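Local coordinates for de novo design, hyper stable, disulfide-rich mini protein (Synthetic construct, PDB 5JG9) that folds as a de novo designed, hyperstable, disulfide-rich mini protein and has no assigned biological function, at residues E4-R9 and R35-C40; R16-C21 and N39-E44. All coordinates share one frame; numbering follows the deposited sequence.

Interaction 1: residues E4-R9 and R35-C40; sequences ERRYKR and RKEGNC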
ATOM      1  N   GLU A   4       2.261  -4.223 -11.231  1.00 42.00           N
ATOM      2  CA  GLU A   4       1.788  -4.269  -9.894  1.00 38.53           C
ATOM      3  C   GLU A   4       2.985  -4.050  -8.940  1.00 35.90           C
ATOM      4  O   GLU A   4       4.018  -4.745  -9.082  1.00 34.52           O
ATOM      5  CB  GLU A   4       1.232  -5.684  -9.735  1.00 44.26           C
ATOM      6  CG  GLU A   4       0.152  -5.966  -8.696  1.00 46.56           C
ATOM      7  CD  GLU A   4      -0.695  -7.178  -9.158  1.00 51.91           C
ATOM      8  OE1 GLU A   4      -0.850  -8.199  -8.451  1.00 56.84           O
ATOM      9  OE2 GLU A   4      -1.213  -7.097 -10.244  1.00 55.81           O
ATOM     10  N   ARG A   5       2.847  -3.119  -8.004  1.00 30.83           N
ATOM     11  CA  ARG A   5       3.918  -2.827  -7.005  1.00 31.84           C
ATOM     12  C   ARG A   5       3.331  -3.133  -5.666  1.00 28.20           C
ATOM     13  O   ARG A   5       2.209  -2.731  -5.397  1.00 25.46           O
ATOM     14  CB  ARG A   5       4.359  -1.357  -6.977  1.00 33.98           C
ATOM     15  CG  ARG A   5       4.873  -0.793  -8.296  1.00 36.93           C
ATOM     16  CD  ARG A   5       4.642   0.734  -8.339  1.00 39.78           C
ATOM     17  NE  ARG A   5       4.510   1.336  -9.677  1.00 45.27           N
ATOM     18  CZ  ARG A   5       4.710   2.640 -10.017  1.00 48.51           C
ATOM     19  NH1 ARG A   5       5.064   3.557  -9.117  1.00 45.84           N
ATOM     20  NH2 ARG A   5       4.592   3.020 -11.320  1.00 50.08           N
ATOM     21  N   ARG A   6       4.090  -3.843  -4.844  1.00 25.86           N
ATOM     22  CA  ARG A   6       3.764  -4.106  -3.459  1.00 24.78           C
ATOM     23  C   ARG A   6       4.827  -3.650  -2.504  1.00 23.15           C
ATOM     24  O   ARG A   6       6.012  -3.963  -2.709  1.00 21.86           O
ATOM     25  CB  ARG A   6       3.648  -5.606  -3.268  1.00 27.82           C
ATOM     26  CG  ARG A   6       2.484  -6.337  -3.851  1.00 29.17           C
ATOM     27  CD  ARG A   6       2.730  -7.769  -3.312  1.00 32.20           C
ATOM     28  NE  ARG A   6       1.447  -8.338  -3.068  1.00 35.70           N
ATOM     29  CZ  ARG A   6       0.875  -8.859  -1.978  1.00 33.06           C
ATOM     30  NH1 ARG A   6       1.475  -9.117  -0.829  1.00 30.56           N
ATOM     31  NH2 ARG A   6      -0.398  -9.170  -2.151  1.00 33.52           N
ATOM     32  N   TYR A   7       4.408  -2.902  -1.470  1.00 21.90           N
ATOM     33  CA  TYR A   7       5.353  -2.357  -0.440  1.00 23.69           C
ATOM     34  C   TYR A   7       4.906  -3.011   0.890  1.00 22.28           C
ATOM     35  O   TYR A   7       3.842  -2.687   1.384  1.00 18.61           O
ATOM     36  CB  TYR A   7       5.207  -0.865  -0.332  1.00 26.01           C
ATOM     37  CG  TYR A   7       5.452  -0.077  -1.621  1.00 26.75           C
ATOM     38  CD1 TYR A   7       6.751   0.365  -1.952  1.00 30.08           C
ATOM     39  CD2 TYR A   7       4.470   0.134  -2.476  1.00 28.39           C
ATOM     40  CE1 TYR A   7       6.988   1.043  -3.133  1.00 31.21           C
ATOM     41  CE2 TYR A   7       4.669   0.838  -3.664  1.00 28.78           C
ATOM     42  CZ  TYR A   7       5.925   1.265  -3.980  1.00 30.25           C
ATOM     43  OH  TYR A   7       6.155   1.947  -5.137  1.00 32.10           O
ATOM     44  N   LYS A   8       5.651  -3.996   1.381  1.00 22.47           N
ATOM     45  CA  LYS A   8       5.337  -4.665   2.642  1.00 22.90           C
ATOM     46  C   LYS A   8       5.897  -3.780   3.766  1.00 23.64           C
ATOM     47  O   LYS A   8       7.055  -3.428   3.737  1.00 21.08           O
ATOM     48  CB  LYS A   8       5.873  -6.099   2.722  1.00 27.44           C
ATOM     49  CG  LYS A   8       5.318  -6.922   3.911  1.00 29.30           C
ATOM     50  CD  LYS A   8       5.899  -8.321   4.080  1.00 33.09           C
ATOM     51  CE  LYS A   8       7.434  -8.317   4.139  1.00 36.03           C
ATOM     52  NZ  LYS A   8       7.905  -9.701   4.051  1.00 40.36           N
ATOM     53  N   ARG A   9       5.093  -3.518   4.811  1.00 24.76           N
ATOM     54  CA  ARG A   9       5.474  -2.515   5.844  1.00 25.32           C
ATOM     55  C   ARG A   9       5.369  -3.035   7.256  1.00 22.88           C
ATOM     56  O   ARG A   9       4.605  -2.511   8.039  1.00 20.92           O
ATOM     57  CB  ARG A   9       4.640  -1.230   5.669  1.00 25.53           C
ATOM     58  CG  ARG A   9       4.898  -0.534   4.336  1.00 27.71           C
ATOM     59  CD  ARG A   9       6.301   0.003   4.379  1.00 30.04           C
ATOM     60  NE  ARG A   9       6.654   0.797   3.235  1.00 33.49           N
ATOM     61  CZ  ARG A   9       7.519   0.443   2.260  1.00 38.11           C
ATOM     62  NH1 ARG A   9       8.110  -0.812   2.176  1.00 35.33           N
ATOM     63  NH2 ARG A   9       7.710   1.347   1.288  1.00 42.50           N
ATOM     64  N   ARG A  35      -3.326  -4.867   1.464  1.00 27.00           N
ATOM     65  CA  ARG A  35      -3.355  -6.323   1.594  1.00 28.39           C
ATOM     66  C   ARG A  35      -2.655  -6.686   2.928  1.00 29.19           C
ATOM     67  O   ARG A  35      -2.132  -5.795   3.599  1.00 27.74           O
ATOM     68  CB  ARG A  35      -2.606  -6.984   0.419  1.00 28.52           C
ATOM     69  CG  ARG A  35      -2.860  -6.355  -0.984  1.00 28.90           C
ATOM     70  CD  ARG A  35      -4.289  -6.525  -1.388  1.00 31.08           C
ATOM     71  NE  ARG A  35      -4.548  -6.249  -2.783  1.00 30.27           N
ATOM     72  CZ  ARG A  35      -5.777  -6.112  -3.253  1.00 34.28           C
ATOM     73  NH1 ARG A  35      -6.842  -6.121  -2.433  1.00 35.24           N
ATOM     74  NH2 ARG A  35      -5.969  -5.907  -4.558  1.00 36.72           N
ATOM     75  N   LYS A  36      -2.654  -7.974   3.275  1.00 29.62           N
ATOM     76  CA  LYS A  36      -1.839  -8.461   4.438  1.00 31.16           C
ATOM     77  C   LYS A  36      -1.014  -9.648   4.062  1.00 29.79           C
ATOM     78  O   LYS A  36      -1.420 -10.498   3.264  1.00 29.43           O
ATOM     79  CB  LYS A  36      -2.679  -8.888   5.586  1.00 34.67           C
ATOM     80  CG  LYS A  36      -3.340  -7.776   6.289  1.00 37.10           C
ATOM     81  CD  LYS A  36      -3.967  -8.299   7.577  1.00 40.47           C
ATOM     82  CE  LYS A  36      -2.940  -8.347   8.658  1.00 41.82           C
ATOM     83  NZ  LYS A  36      -3.661  -8.558   9.957  1.00 47.33           N
ATOM     84  N   GLU A  37       0.189  -9.640   4.567  1.00 27.52           N
ATOM     85  CA  GLU A  37       1.047 -10.756   4.479  1.00 27.90           C
ATOM     86  C   GLU A  37       1.387 -11.118   5.929  1.00 27.89           C
ATOM     87  O   GLU A  37       2.096 -10.351   6.621  1.00 24.62           O
ATOM     88  CB  GLU A  37       2.303 -10.414   3.705  1.00 29.32           C
ATOM     89  CG  GLU A  37       2.744 -11.414   2.685  1.00 32.59           C
ATOM     90  CD  GLU A  37       3.869 -10.882   1.794  1.00 32.52           C
ATOM     91  OE1 GLU A  37       3.800  -9.792   1.183  1.00 27.48           O
ATOM     92  OE2 GLU A  37       4.861 -11.593   1.648  1.00 35.36           O
ATOM     93  N   GLY A  38       0.882 -12.289   6.419  1.00 27.56           N
ATOM     94  CA  GLY A  38       1.006 -12.560   7.815  1.00 29.11           C
ATOM     95  C   GLY A  38       0.269 -11.499   8.602  1.00 28.77           C
ATOM     96  O   GLY A  38      -0.902 -11.215   8.292  1.00 28.12           O
ATOM     97  N   ASN A  39       0.948 -10.879   9.551  1.00 26.27           N
ATOM     98  CA  ASN A  39       0.329  -9.708  10.237  1.00 27.58           C
ATOM     99  C   ASN A  39       0.816  -8.344   9.762  1.00 25.12           C
ATOM    100  O   ASN A  39       0.493  -7.341  10.431  1.00 24.90           O
ATOM    101  CB  ASN A  39       0.583  -9.818  11.757  1.00 30.63           C
ATOM    102  CG  ASN A  39      -0.332  -8.948  12.580  1.00 34.18           C
ATOM    103  OD1 ASN A  39      -1.523  -8.696  12.227  1.00 37.80           O
ATOM    104  ND2 ASN A  39       0.224  -8.408  13.692  1.00 35.44           N
ATOM    105  N   CYS A  40       1.601  -8.305   8.690  1.00 23.67           N
ATOM    106  CA  CYS A  40       2.143  -7.082   8.106  1.00 23.91           C
ATOM    107  C   CYS A  40       1.231  -6.592   7.038  1.00 26.32           C
ATOM    108  O   CYS A  40       0.734  -7.403   6.223  1.00 26.06           O
ATOM    109  CB  CYS A  40       3.485  -7.387   7.460  1.00 23.79           C
ATOM    110  SG  CYS A  40       4.726  -7.977   8.611  1.00 23.33           S
TER
HETATM  111  O   HOH W   1      -1.075 -10.221   0.574  1.00 24.41           O

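Interaction 2: residues R16-C21 and N39-E44; sequences RVRREC and NCYVCE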
ATOM      1  N   ARG A  16      -1.078   3.739   9.580  1.00 42.27           N
ATOM      2  CA  ARG A  16      -0.052   4.453   8.800  1.00 40.56           C
ATOM      3  C   ARG A  16       0.099   3.909   7.409  1.00 35.59           C
ATOM      4  O   ARG A  16       0.215   4.643   6.430  1.00 33.04           O
ATOM      5  CB  ARG A  16       1.292   4.324   9.488  1.00 42.42           C
ATOM      6  CG  ARG A  16       2.349   5.144   8.827  1.00 43.17           C
ATOM      7  CD  ARG A  16       3.608   5.211   9.675  1.00 47.67           C
ATOM      8  NE  ARG A  16       4.665   5.877   8.923  1.00 51.04           N
ATOM      9  CZ  ARG A  16       5.999   5.750   9.121  1.00 51.82           C
ATOM     10  NH1 ARG A  16       6.478   4.974  10.087  1.00 54.02           N
ATOM     11  NH2 ARG A  16       6.869   6.393   8.318  1.00 49.41           N
ATOM     12  N   VAL A  17       0.091   2.585   7.298  1.00 33.66           N
ATOM     13  CA  VAL A  17       0.255   1.971   6.020  1.00 28.88           C
ATOM     14  C   VAL A  17      -0.913   2.439   5.088  1.00 28.91           C
ATOM     15  O   VAL A  17      -0.692   2.721   3.882  1.00 26.89           O
ATOM     16  CB  VAL A  17       0.336   0.425   6.108  1.00 27.59           C
ATOM     17  CG1 VAL A  17       0.367  -0.212   4.746  1.00 24.81           C
ATOM     18  CG2 VAL A  17       1.601  -0.010   6.838  1.00 28.28           C
ATOM     19  N   ARG A  18      -2.128   2.368   5.617  1.00 29.88           N
ATOM     20  CA  ARG A  18      -3.356   2.650   4.862  1.00 31.35           C
ATOM     21  C   ARG A  18      -3.341   4.099   4.364  1.00 31.57           C
ATOM     22  O   ARG A  18      -3.648   4.389   3.206  1.00 30.23           O
ATOM     23  CB  ARG A  18      -4.601   2.378   5.760  1.00 35.66           C
ATOM     24  CG  ARG A  18      -4.986   0.897   5.833  1.00 38.13           C
ATOM     25  CD  ARG A  18      -6.130   0.691   6.796  1.00 44.62           C
ATOM     26  NE  ARG A  18      -6.419  -0.725   6.953  1.00 48.29           N
ATOM     27  CZ  ARG A  18      -6.928  -1.521   5.994  1.00 48.66           C
ATOM     28  NH1 ARG A  18      -7.280  -1.102   4.753  1.00 46.64           N
ATOM     29  NH2 ARG A  18      -7.068  -2.789   6.299  1.00 54.78           N
ATOM     30  N   ARG A  19      -3.032   4.984   5.314  1.00 35.72           N
ATOM     31  CA  ARG A  19      -2.861   6.457   5.092  1.00 36.11           C
ATOM     32  C   ARG A  19      -1.871   6.735   3.994  1.00 33.02           C
ATOM     33  O   ARG A  19      -2.152   7.416   2.982  1.00 33.58           O
ATOM     34  CB  ARG A  19      -2.414   7.157   6.451  1.00 40.91           C
ATOM     35  CG  ARG A  19      -3.477   7.848   7.269  1.00 46.50           C
ATOM     36  CD  ARG A  19      -2.959   8.935   8.269  1.00 53.03           C
ATOM     37  NE  ARG A  19      -1.983   8.367   9.248  1.00 54.64           N
ATOM     38  CZ  ARG A  19      -0.641   8.316   9.161  1.00 52.04           C
ATOM     39  NH1 ARG A  19       0.042   7.656  10.119  1.00 54.47           N
ATOM     40  NH2 ARG A  19       0.028   8.893   8.158  1.00 50.62           N
ATOM     41  N   GLU A  20      -0.694   6.172   4.141  1.00 30.16           N
ATOM     42  CA  GLU A  20       0.356   6.455   3.164  1.00 30.17           C
ATOM     43  C   GLU A  20       0.176   5.734   1.813  1.00 28.21           C
ATOM     44  O   GLU A  20       0.578   6.204   0.782  1.00 26.10           O
ATOM     45  CB  GLU A  20       1.748   6.079   3.744  1.00 31.04           C
ATOM     46  CG  GLU A  20       2.193   6.908   4.956  1.00 34.19           C
ATOM     47  CD  GLU A  20       3.553   6.566   5.454  1.00 34.36           C
ATOM     48  OE1 GLU A  20       3.959   7.154   6.487  1.00 38.93           O
ATOM     49  OE2 GLU A  20       4.305   5.823   4.798  1.00 37.44           O
ATOM     50  N   CYS A  21      -0.483   4.592   1.820  1.00 27.69           N
ATOM     51  CA  CYS A  21      -0.867   3.934   0.543  1.00 25.40           C
ATOM     52  C   CYS A  21      -1.858   4.748  -0.341  1.00 27.01           C
ATOM     53  O   CYS A  21      -1.654   4.893  -1.535  1.00 26.61           O
ATOM     54  CB  CYS A  21      -1.478   2.576   0.819  1.00 26.94           C
ATOM     55  SG  CYS A  21      -1.499   1.452  -0.580  1.00 24.90           S
ATOM     56  N   ASN A  39       0.948 -10.879   9.551  1.00 26.27           N
ATOM     57  CA  ASN A  39       0.329  -9.708  10.237  1.00 27.58           C
ATOM     58  C   ASN A  39       0.816  -8.344   9.762  1.00 25.12           C
ATOM     59  O   ASN A  39       0.493  -7.341  10.431  1.00 24.90           O
ATOM     60  CB  ASN A  39       0.583  -9.818  11.757  1.00 30.63           C
ATOM     61  CG  ASN A  39      -0.332  -8.948  12.580  1.00 34.18           C
ATOM     62  OD1 ASN A  39      -1.523  -8.696  12.227  1.00 37.80           O
ATOM     63  ND2 ASN A  39       0.224  -8.408  13.692  1.00 35.44           N
ATOM     64  N   CYS A  40       1.601  -8.305   8.690  1.00 23.67           N
ATOM     65  CA  CYS A  40       2.143  -7.082   8.106  1.00 23.91           C
ATOM     66  C   CYS A  40       1.231  -6.592   7.038  1.00 26.32           C
ATOM     67  O   CYS A  40       0.734  -7.403   6.223  1.00 26.06           O
ATOM     68  CB  CYS A  40       3.485  -7.387   7.460  1.00 23.79           C
ATOM     69  SG  CYS A  40       4.726  -7.977   8.611  1.00 23.33           S
ATOM     70  N   TYR A  41       0.990  -5.291   7.010  1.00 25.47           N
ATOM     71  CA  TYR A  41       0.191  -4.660   6.006  1.00 25.96           C
ATOM     72  C   TYR A  41       1.082  -4.279   4.836  1.00 23.79           C
ATOM     73  O   TYR A  41       2.283  -4.033   4.998  1.00 20.31           O
ATOM     74  CB  TYR A  41      -0.563  -3.445   6.578  1.00 26.60           C
ATOM     75  CG  TYR A  41      -1.644  -3.934   7.478  1.00 27.17           C
ATOM     76  CD1 TYR A  41      -1.381  -4.203   8.796  1.00 28.25           C
ATOM     77  CD2 TYR A  41      -2.946  -4.162   6.986  1.00 28.84           C
ATOM     78  CE1 TYR A  41      -2.331  -4.782   9.614  1.00 30.57           C
ATOM     79  CE2 TYR A  41      -3.938  -4.664   7.802  1.00 31.16           C
ATOM     80  CZ  TYR A  41      -3.630  -4.985   9.100  1.00 32.43           C
ATOM     81  OH  TYR A  41      -4.579  -5.511   9.914  1.00 34.92           O
ATOM     82  N   VAL A  42       0.445  -4.340   3.659  1.00 21.69           N
ATOM     83  CA  VAL A  42       1.089  -4.276   2.356  1.00 21.74           C
ATOM     84  C   VAL A  42       0.295  -3.229   1.547  1.00 20.90           C
ATOM     85  O   VAL A  42      -0.886  -3.322   1.404  1.00 21.09           O
ATOM     86  CB  VAL A  42       1.116  -5.675   1.622  1.00 21.89           C
ATOM     87  CG1 VAL A  42       1.750  -5.547   0.230  1.00 21.75           C
ATOM     88  CG2 VAL A  42       1.879  -6.696   2.434  1.00 23.64           C
ATOM     89  N   CYS A  43       0.983  -2.217   1.057  1.00 21.15           N
ATOM     90  CA  CYS A  43       0.469  -1.282   0.054  1.00 22.30           C
ATOM     91  C   CYS A  43       0.682  -1.836  -1.368  1.00 22.99           C
ATOM     92  O   CYS A  43       1.841  -2.049  -1.803  1.00 23.23           O
ATOM     93  CB  CYS A  43       1.138   0.073   0.171  1.00 22.16           C
ATOM     94  SG  CYS A  43       0.505   1.205  -1.063  1.00 23.38           S
ATOM     95  N   GLU A  44      -0.389  -2.077  -2.082  1.00 22.83           N
ATOM     96  CA  GLU A  44      -0.301  -2.459  -3.512  1.00 23.98           C
ATOM     97  C   GLU A  44      -0.711  -1.320  -4.388  1.00 23.85           C
ATOM     98  O   GLU A  44      -1.837  -0.785  -4.241  1.00 24.61           O
ATOM     99  CB  GLU A  44      -1.226  -3.649  -3.752  1.00 27.11           C
ATOM    100  CG  GLU A  44      -1.385  -3.942  -5.268  1.00 31.24           C
ATOM    101  CD  GLU A  44      -2.498  -4.974  -5.513  1.00 33.86           C
ATOM    102  OE1 GLU A  44      -3.557  -4.558  -6.083  1.00 35.09           O
ATOM    103  OE2 GLU A  44      -2.331  -6.114  -5.054  1.00 33.09           O
TER

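Interaction 1: residues E4-R9 and R35-C40
Across the outer face of the three-stranded antiparallel sheet, the face turned from the helix, Arg6 of edge strand 5-8 reaches over the central strand 40-46 to Glu37 at the end of the other edge strand, 31-37. The axes of the two short segments come no nearer than 8.9 Å, so long side chains close the gap. Arg6 sets its CG anti to its carbonyl carbon (chi1 -71°), and its chain bends at chi3. Arg6 NH1 lies 3.1 Å from Glu37 OE1, which sits at the edge of the guanidinium and close to its plane. The pair is a salt bridge, but the hydrogen bond within it is weak: the N-H...O angle is 123°, and the carboxylate plane is turned 56° from the guanidinium. The other terminal nitrogen, Arg6 NH2, passes the aliphatic part of Arg35, 3.9 Å from its CG, and separately donates to a water that in turn donates to Lys36 O. Lys8 crosses Glu37 at about a right angle, its CD 3.9 Å from Glu37 OE1 and its CG 4.0 Å from Cys40 CB. Lys8 NZ stays beyond salt-bridge range, 4.3 Å from Glu37 OE2. Beneath this charged layer Val42 of the central strand is touched by Arg6, Lys8 and Glu37. A type II' turn from Glu37 to Cys40 closes the hairpin, and Gly38 suits its second position because phi is positive there. A disulfide ties Cys40 to Cys10, just past the first strand. Arginine and lysine suit this exposed face because their methylenes can lie over valine while their charged ends stay near water. One carboxylate facing two cations probably favours ionised Glu37, and the poor N-H...O angle suggests that charge attraction contributes more than directional hydrogen bonding.

Interaction 2: residues R16-C21 and N39-E44
Val17 meets Tyr41 with its whole branched end. From Val17 CB, 4.0 Å from Tyr41 CB, the CG1 methyl stands anti to the backbone N (chi1 174°) and comes within 3.8 Å of the same Tyr41 CB. Val17 CG1 also lies 4.2 Å from Cys43 N, against the backbone of the strand. The second methyl, CG2, touches Tyr41 CB as well and packs on the Arg9 side chain, just past strand 5-8. A short, beta-branched residue suits this place, since the helix runs close to the sheet.

This is the helix-on-sheet layer of an EHEE fold, in which helix 14-28 packs on one face of the three-stranded antiparallel sheet. Its segment runs nearly parallel to the central strand, the axes 8.3 Å from each other. One turn after Val17, Cys21 points at the strand and is joined to Cys43 by a disulfide with SG atoms 2.1 Å apart and chi3 77°. Both sulfurs are anti to their own backbone N, and Cys21 CB stands 3.7 Å from Cys43 CB. The small cysteines allow the backbones to approach, Cys21 CA lying 5.4 Å from Cys43 CA; Tyr32 and Ile34 of strand 31-37 touch Cys21.

Arg18, exposed and extended from CG to NE, crosses the tyrosine obliquely and brings its NH2 to 3.9 Å from Tyr41 CE2, the guanidinium tilted 59° to the ring. A long arginine suits this rim, where its charge pairs with Glu14. Tyrosine offers apolar carbon to the valine and a polar tip: the Tyr41 hydroxyl and Lys36 NZ share a hydrogen bond.

The two contacts use opposite faces of one sheet and share Asn39 and Cys40, with centres about 7 Å apart. Interaction 1 spans the outer face from edge strand to edge strand, whereas interaction 2 fixes the helix to the inner face of the central strand. Backbone pairing joins them: Tyr7 N lies 2.7 Å from Cys43 O and Arg9 N 2.9 Å from Tyr41 O, both probable hydrogen bonds. Side chains meet as well, Arg9 CB being 3.5 Å from Val17 CG2. From the shared turn residues the chain enters strand 40-46, which offers Val42 to interaction 1 and Tyr41 and Cys43 to interaction 2; disulfides from Cys40 and Cys43 tie it to Cys10 and the helix.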